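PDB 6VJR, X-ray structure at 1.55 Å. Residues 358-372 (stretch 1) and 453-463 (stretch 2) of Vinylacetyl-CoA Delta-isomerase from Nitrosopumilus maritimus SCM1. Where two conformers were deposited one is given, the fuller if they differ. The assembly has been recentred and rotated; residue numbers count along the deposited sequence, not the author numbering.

Stretch 1 (358-372) DDMLAQVCKHNVTRF
Stretch 2, residues 453-463: AQRIQIQRQMQ

One carboxylate oxygen, D359 OD1, gathers three glutamine amides. Across the contact D359 OD1 accepts from Q457 NE2 at 3.1 Å, nearly straight at 165°, and from Q461 NE2 at 2.8 Å, a weak bond bent to 124°. Within its own stretch D359 OD1 accepts from Q363 NE2 at 2.8 Å. D359 is t, chi2 -70°. The negative charge suits several N-H donors at once.

The stretches are helical from 359 and through 453, the second helix beginning earlier in the chain; phi/psi stay near -62/-42 over most of their length, with Q461 at -112/0. The axes run roughly antiparallel, at 151°, and approach to 9.4 Å. Register is set by CA-CA distances of 6.2 Å for M360 to I458 and 5.4 Å for Q363 to Q454. D358 (chi1 t) caps the first helix: its OD1 accepts from L361 N at 3.0 Å.

Q363 (m, m) is a knob among Q454, Q457, I458 and Q461. Its CB lies 3.6 Å from I458 CG1. Q461 (m, t) also turns its NE2 to Q457 O, 3.1 Å away, so the same amide nitrogen meets both Q457 O and D359 OD1. Q457 is t, p.

M360 (t, p, chi3 94°) makes apolar contacts with I458 and M462. Its SD is 4.1 Å from I458 CG2 (I458 m, t), and its CE is 4.2 Å from M462 CB.

At the other end H367 (chi1 -149°, chi2 62°) uses both ring nitrogens. H367 ND1 donates to Q454 OE1 at 3.0 Å and 175°, with the acceptor near the ring plane. H367 NE2 accepts from R455 NH1 at 2.9 Å. Donor and acceptor are thus matched on one ring. Q454 is m with chi2 93°; its CD packs 3.2 Å from K366 CG (K366 t, p, t, t).

R455 (m, t, p, chi4 82°) also brings NH1 within 3.6 Å of R371 NH2, a close approach of like charges. R371 is m, t, t. Both nitrogens have hydrogen-bond partners elsewhere in the structure. The contact buries 644 Å², both sides summed.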

# COMPACT_ATOMS: atom_id res chain seq x y z
N ASP A 358 25.33 -10.26 0.03
CA ASP A 358 24.66 -10.17 -1.25
C ASP A 358 24.10 -8.78 -1.48
O ASP A 358 23.19 -8.33 -0.79
CB ASP A 358 23.52 -11.18 -1.36
CG ASP A 358 22.95 -11.27 -2.77
OD1 ASP A 358 22.39 -10.25 -3.23
OD2 ASP A 358 23.10 -12.35 -3.41
N ASP A 359 24.65 -8.10 -2.49
CA ASP A 359 24.30 -6.71 -2.74
C ASP A 359 22.81 -6.53 -3.09
O ASP A 359 22.17 -5.62 -2.57
CB ASP A 359 25.17 -6.15 -3.84
CG ASP A 359 25.06 -4.64 -3.99
OD1 ASP A 359 23.98 -4.20 -4.45
OD2 ASP A 359 26.04 -3.97 -3.64
N MET A 360 22.29 -7.36 -3.97
CA MET A 360 20.90 -7.25 -4.38
C MET A 360 19.99 -7.35 -3.16
O MET A 360 19.12 -6.51 -2.98
CB MET A 360 20.52 -8.30 -5.43
CG MET A 360 19.05 -8.29 -5.72
SD MET A 360 18.43 -6.87 -6.62
CE MET A 360 18.49 -7.50 -8.30
N LEU A 361 20.22 -8.35 -2.33
CA LEU A 361 19.35 -8.52 -1.17
C LEU A 361 19.52 -7.42 -0.12
O LEU A 361 18.56 -7.11 0.58
CB LEU A 361 19.52 -9.91 -0.60
CG LEU A 361 19.16 -11.05 -1.53
CD1 LEU A 361 19.55 -12.38 -0.96
CD2 LEU A 361 17.65 -11.01 -1.73
N ALA A 362 20.72 -6.83 -0.03
CA ALA A 362 20.91 -5.64 0.80
C ALA A 362 20.01 -4.51 0.29
O ALA A 362 19.48 -3.76 1.10
CB ALA A 362 22.33 -5.22 0.84
N GLN A 363 19.91 -4.32 -1.03
CA GLN A 363 19.07 -3.24 -1.56
C GLN A 363 17.64 -3.44 -1.11
O GLN A 363 16.92 -2.49 -0.78
CB GLN A 363 19.14 -3.15 -3.08
CG GLN A 363 20.54 -3.09 -3.66
CD GLN A 363 21.38 -2.03 -3.05
OE1 GLN A 363 20.91 -0.89 -2.80
NE2 GLN A 363 22.64 -2.38 -2.82
N VAL A 364 17.19 -4.69 -1.18
CA VAL A 364 15.83 -5.03 -0.80
C VAL A 364 15.57 -4.77 0.69
O VAL A 364 14.54 -4.26 1.08
CB VAL A 364 15.60 -6.50 -1.20
CG1 VAL A 364 14.28 -6.98 -0.63
CG2 VAL A 364 15.67 -6.69 -2.72
N CYS A 365 16.53 -5.14 1.55
CA CYS A 365 16.43 -4.86 2.97
C CYS A 365 16.23 -3.36 3.18
O CYS A 365 15.25 -2.89 3.78
CB CYS A 365 17.66 -5.36 3.70
SG CYS A 365 17.64 -5.01 5.47
N LYS A 366 17.15 -2.56 2.69
CA LYS A 366 17.11 -1.12 2.91
C LYS A 366 15.86 -0.50 2.26
O LYS A 366 15.26 0.39 2.84
CB LYS A 366 18.40 -0.51 2.36
CG LYS A 366 18.25 0.94 2.03
CD LYS A 366 18.18 1.86 3.23
CE LYS A 366 18.16 3.24 2.72
NZ LYS A 366 17.97 4.27 3.71
N HIS A 367 15.50 -0.94 1.06
CA HIS A 367 14.34 -0.33 0.41
C HIS A 367 13.08 -0.54 1.24
O HIS A 367 12.25 0.39 1.35
CB HIS A 367 14.22 -0.73 -1.05
CG HIS A 367 13.59 0.32 -1.89
ND1 HIS A 367 14.19 1.56 -2.03
CD2 HIS A 367 12.45 0.38 -2.59
CE1 HIS A 367 13.43 2.30 -2.87
NE2 HIS A 367 12.37 1.61 -3.20
N ASN A 368 12.92 -1.74 1.81
CA ASN A 368 11.83 -1.98 2.74
C ASN A 368 11.92 -1.09 3.98
O ASN A 368 10.90 -0.66 4.53
CB ASN A 368 11.63 -3.46 3.02
CG ASN A 368 11.07 -4.18 1.82
OD1 ASN A 368 10.10 -3.71 1.19
ND2 ASN A 368 11.62 -5.34 1.49
N VAL A 369 13.15 -0.96 4.52
CA VAL A 369 13.40 -0.07 5.65
C VAL A 369 12.91 1.36 5.39
O VAL A 369 12.47 2.04 6.32
CB VAL A 369 14.89 -0.13 6.05
CG1 VAL A 369 15.34 0.98 6.97
CG2 VAL A 369 15.19 -1.48 6.66
N THR A 370 12.97 1.83 4.13
CA THR A 370 12.55 3.20 3.79
C THR A 370 11.03 3.37 3.91
O THR A 370 10.55 4.52 3.92
CB THR A 370 13.04 3.71 2.42
OG1 THR A 370 12.27 3.08 1.39
CG2 THR A 370 14.55 3.54 2.24
N ARG A 371 10.31 2.24 3.95
CA ARG A 371 8.84 2.22 3.94
C ARG A 371 8.26 1.81 5.30
O ARG A 371 7.40 2.50 5.86
CB ARG A 371 8.39 1.26 2.84
CG ARG A 371 8.74 1.72 1.43
CD ARG A 371 8.45 0.68 0.38
NE ARG A 371 8.61 1.23 -0.97
CZ ARG A 371 8.45 0.56 -2.10
NH1 ARG A 371 8.16 -0.71 -2.09
NH2 ARG A 371 8.57 1.17 -3.26
N PHE A 372 8.66 0.65 5.78
CA PHE A 372 7.87 -0.03 6.81
C PHE A 372 7.93 0.67 8.17
O PHE A 372 6.91 0.65 8.89
CB PHE A 372 8.21 -1.51 6.95
CG PHE A 372 7.93 -2.33 5.71
CD1 PHE A 372 7.10 -1.86 4.67
CD2 PHE A 372 8.47 -3.61 5.58
CE1 PHE A 372 6.87 -2.64 3.55
CE2 PHE A 372 8.20 -4.37 4.46
CZ PHE A 372 7.41 -3.87 3.44
N ALA A 453 18.62 5.72 -4.60
CA ALA A 453 19.94 5.09 -4.74
C ALA A 453 19.81 3.56 -4.76
O ALA A 453 20.49 2.91 -5.54
CB ALA A 453 20.86 5.48 -3.62
N GLN A 454 18.90 3.01 -3.94
CA GLN A 454 18.64 1.59 -3.98
C GLN A 454 18.03 1.15 -5.30
O GLN A 454 18.36 0.09 -5.82
CB GLN A 454 17.76 0.96 -2.89
CG GLN A 454 18.36 1.06 -1.52
CD GLN A 454 17.85 2.31 -0.88
OE1 GLN A 454 16.65 2.48 -0.55
NE2 GLN A 454 18.82 3.14 -0.65
N ARG A 455 17.08 1.95 -5.83
CA ARG A 455 16.43 1.61 -7.07
C ARG A 455 17.43 1.53 -8.22
O ARG A 455 17.37 0.61 -9.02
CB ARG A 455 15.26 2.55 -7.32
CG ARG A 455 14.23 2.50 -6.19
CD ARG A 455 12.97 3.32 -6.53
NE ARG A 455 12.05 2.58 -7.40
CZ ARG A 455 11.15 1.67 -7.04
NH1 ARG A 455 11.10 1.26 -5.78
NH2 ARG A 455 10.33 1.18 -7.95
N ILE A 456 18.38 2.47 -8.26
CA ILE A 456 19.39 2.44 -9.30
C ILE A 456 20.27 1.19 -9.15
O ILE A 456 20.60 0.53 -10.14
CB ILE A 456 20.21 3.74 -9.28
CG1 ILE A 456 19.34 4.94 -9.65
CG2 ILE A 456 21.44 3.62 -10.17
CD1 ILE A 456 19.98 6.27 -9.34
N GLN A 457 20.58 0.78 -7.91
CA GLN A 457 21.43 -0.39 -7.72
C GLN A 457 20.67 -1.69 -8.02
O GLN A 457 21.25 -2.64 -8.53
CB GLN A 457 21.99 -0.41 -6.31
CG GLN A 457 23.05 -1.45 -6.06
CD GLN A 457 24.37 -1.23 -6.78
OE1 GLN A 457 24.60 -0.26 -7.55
NE2 GLN A 457 25.24 -2.21 -6.50
N ILE A 458 19.36 -1.74 -7.73
CA ILE A 458 18.55 -2.87 -8.15
C ILE A 458 18.56 -2.95 -9.67
O ILE A 458 18.74 -4.02 -10.25
CB ILE A 458 17.15 -2.78 -7.58
CG1 ILE A 458 17.16 -2.96 -6.03
CG2 ILE A 458 16.24 -3.79 -8.25
CD1 ILE A 458 15.85 -2.56 -5.35
N GLN A 459 18.33 -1.82 -10.35
CA GLN A 459 18.34 -1.75 -11.80
C GLN A 459 19.61 -2.34 -12.40
O GLN A 459 19.53 -3.06 -13.37
CB GLN A 459 18.07 -0.33 -12.26
CG GLN A 459 17.94 -0.16 -13.77
CD GLN A 459 17.50 1.25 -14.11
OE1 GLN A 459 16.40 1.48 -14.58
NE2 GLN A 459 18.28 2.23 -13.76
N ARG A 460 20.76 -2.02 -11.79
CA ARG A 460 22.04 -2.49 -12.27
C ARG A 460 22.17 -4.01 -12.22
O ARG A 460 22.95 -4.57 -12.99
CB ARG A 460 23.19 -1.80 -11.53
CG ARG A 460 23.33 -0.34 -11.94
CD ARG A 460 24.46 0.34 -11.17
NE ARG A 460 25.72 -0.29 -11.59
CZ ARG A 460 26.66 -0.86 -10.83
NH1 ARG A 460 27.76 -1.29 -11.42
NH2 ARG A 460 26.51 -1.02 -9.52
N GLN A 461 21.48 -4.65 -11.28
CA GLN A 461 21.67 -6.06 -11.03
C GLN A 461 20.49 -6.97 -11.39
O GLN A 461 20.58 -8.17 -11.18
CB GLN A 461 21.89 -6.20 -9.51
CG GLN A 461 23.17 -5.56 -8.99
CD GLN A 461 23.26 -5.76 -7.49
OE1 GLN A 461 23.77 -6.76 -6.98
NE2 GLN A 461 22.64 -4.83 -6.78
N MET A 462 19.39 -6.41 -11.90
CA MET A 462 18.12 -7.12 -12.01
C MET A 462 17.99 -8.00 -13.27
O MET A 462 16.94 -8.64 -13.45
CB MET A 462 16.97 -6.11 -11.91
CG MET A 462 16.76 -5.25 -13.10
SD MET A 462 15.41 -4.12 -12.70
CE MET A 462 15.52 -3.16 -14.21
N GLN A 463 19.03 -8.08 -14.11
CA GLN A 463 19.14 -9.06 -15.21
C GLN A 463 17.87 -9.10 -16.07
O GLN A 463 17.29 -10.15 -16.34
CB GLN A 463 19.47 -10.42 -14.63
CG GLN A 463 20.87 -10.45 -14.04
CD GLN A 463 21.30 -11.80 -13.53
OE1 GLN A 463 21.28 -12.06 -12.32
NE2 GLN A 463 21.64 -12.68 -14.45